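Local coordinates for protein threonine--tRNA ligase catalytic subunit (Aeropyrum pernix, PDB 3A32) that probably activates threonine with ATP and attaches it to tRNA(Thr), as a zinc-binding class II synthetase that lacks the domain for editing mischarged seryl-tRNA, at residues M332-L336 / A446-E450. Sequence-based numbering, arbitrary orientation.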
loop_
_atom_site.group_PDB
_atom_site.type_symbol
_atom_site.label_atom_id
_atom_site.label_comp_id
_atom_site.label_asym_id
_atom_site.label_seq_id
_atom_site.Cartn_x
_atom_site.Cartn_y
_atom_site.Cartn_z
ATOM N N MET A 332 -5.494 7.548 18.862
ATOM C CA MET A 332 -5.232 7.730 17.435
ATOM C C MET A 332 -6.187 8.761 16.832
ATOM O O MET A 332 -7.380 8.831 17.246
ATOM C CB MET A 332 -5.450 6.398 16.683
ATOM C CG MET A 332 -4.546 5.218 17.157
ATOM S SD MET A 332 -2.795 5.653 17.036
ATOM C CE MET A 332 -2.589 5.650 15.229
ATOM N N PRO A 333 -5.702 9.507 15.804
ATOM C CA PRO A 333 -6.614 10.366 15.035
ATOM C C PRO A 333 -7.651 9.494 14.320
ATOM O O PRO A 333 -7.326 8.348 13.972
ATOM C CB PRO A 333 -5.710 11.051 13.996
ATOM C CG PRO A 333 -4.357 10.370 14.078
ATOM C CD PRO A 333 -4.310 9.502 15.287
ATOM N N PHE A 334 -8.861 10.032 14.091
ATOM C CA PHE A 334 -9.977 9.274 13.566
ATOM C C PHE A 334 -9.614 8.379 12.369
ATOM O O PHE A 334 -10.039 7.224 12.318
ATOM C CB PHE A 334 -11.155 10.194 13.217
ATOM C CG PHE A 334 -12.335 9.483 12.628
ATOM C CD1 PHE A 334 -13.372 9.035 13.442
ATOM C CD2 PHE A 334 -12.451 9.334 11.248
ATOM C CE1 PHE A 334 -14.507 8.404 12.896
ATOM C CE2 PHE A 334 -13.560 8.697 10.692
ATOM C CZ PHE A 334 -14.601 8.222 11.521
ATOM N N THR A 335 -8.854 8.925 11.406
ATOM C CA THR A 335 -8.586 8.203 10.166
ATOM C C THR A 335 -7.728 6.917 10.389
ATOM O O THR A 335 -7.825 5.933 9.637
ATOM C CB THR A 335 -7.981 9.149 9.078
ATOM O OG1 THR A 335 -8.948 10.175 8.737
ATOM C CG2 THR A 335 -7.704 8.397 7.807
ATOM N N LEU A 336 -6.949 6.938 11.465
ATOM C CA LEU A 336 -5.990 5.911 11.830
ATOM C C LEU A 336 -6.364 5.041 13.049
ATOM O O LEU A 336 -5.559 4.225 13.508
ATOM C CB LEU A 336 -4.641 6.592 12.073
ATOM C CG LEU A 336 -4.038 7.332 10.860
ATOM C CD1 LEU A 336 -2.667 7.847 11.298
ATOM C CD2 LEU A 336 -3.960 6.461 9.528
ATOM N N ALA A 446 -17.990 12.177 11.073
ATOM C CA ALA A 446 -16.776 11.520 10.614
ATOM C C ALA A 446 -16.068 12.284 9.502
ATOM O O ALA A 446 -14.854 12.357 9.493
ATOM C CB ALA A 446 -17.077 10.086 10.151
ATOM N N GLU A 447 -16.832 12.828 8.562
ATOM C CA GLU A 447 -16.303 13.590 7.474
ATOM C C GLU A 447 -15.624 14.869 7.958
ATOM O O GLU A 447 -14.606 15.277 7.393
ATOM C CB GLU A 447 -17.403 13.825 6.417
ATOM C CG GLU A 447 -17.966 12.419 6.030
ATOM C CD GLU A 447 -18.885 12.326 4.799
ATOM O OE1 GLU A 447 -19.538 13.356 4.435
ATOM O OE2 GLU A 447 -18.955 11.185 4.215
ATOM N N GLU A 448 -16.193 15.495 8.986
ATOM C CA GLU A 448 -15.558 16.629 9.661
ATOM C C GLU A 448 -14.230 16.170 10.303
ATOM O O GLU A 448 -13.203 16.813 10.151
ATOM C CB GLU A 448 -16.512 17.253 10.716
ATOM C CG GLU A 448 -16.103 18.682 11.199
ATOM C CD GLU A 448 -15.931 19.686 10.017
ATOM O OE1 GLU A 448 -16.889 19.791 9.173
ATOM O OE2 GLU A 448 -14.846 20.342 9.913
ATOM N N LEU A 449 -14.235 15.021 10.960
ATOM C CA LEU A 449 -12.972 14.499 11.530
ATOM C C LEU A 449 -11.949 14.087 10.446
ATOM O O LEU A 449 -10.750 14.041 10.726
ATOM C CB LEU A 449 -13.231 13.342 12.521
ATOM C CG LEU A 449 -14.197 13.612 13.678
ATOM C CD1 LEU A 449 -14.502 12.320 14.494
ATOM C CD2 LEU A 449 -13.657 14.726 14.589
ATOM N N GLU A 450 -12.424 13.830 9.220
ATOM C CA GLU A 450 -11.591 13.330 8.108
ATOM C C GLU A 450 -11.060 14.484 7.286
ATOM O O GLU A 450 -10.136 14.342 6.507
ATOM C CB GLU A 450 -12.402 12.411 7.195
ATOM C CG GLU A 450 -12.543 11.016 7.756
ATOM C CD GLU A 450 -13.437 10.120 6.922
ATOM O OE1 GLU A 450 -14.302 10.621 6.146
ATOM O OE2 GLU A 450 -13.278 8.900 7.050
HETATM O O HOH W 1 -8.380 11.639 11.070
#
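F334 lies against A446, L449 and E450 on helix 435-457 of the anticodon-binding domain. It belongs to a short 3-10 turn in the linker between helix 317-327 of the class II catalytic core and strand 341-347, an inner strand of the anticodon-binding sheet. The contact packs this linker onto the last long helix of the chain.

The F334 ring reaches the helix because CG stands anti to the backbone N (chi1 178°). The far end of the ring, F334 CZ, meets A446 CB obliquely at 3.4 Å. L449 crosses the F334 side chain at about a right angle, and its CD1 branch lies 3.6 Å from F334 CD1. V399 of strand 399-403 touches both F334 and L449. E450 runs extended beyond CG and brings its carboxylate to the ring edge. E450 OE2 lies in the ring plane, 3.7 Å from F334 CE2, and the carboxylate and ring planes are 76° apart. The other oxygen, E450 OE1, forms a salt bridge with R462, which should help to hold the carboxylate in place within this buried contact.

The T335 and E450 side chains cross at about a right angle, with T335 OG1 3.8 Å from E450 CG. Backbone polar groups are linked through one water. It accepts from T335 N at 2.8 Å and donates a weak, longer bond of 3.4 Å to L449 O.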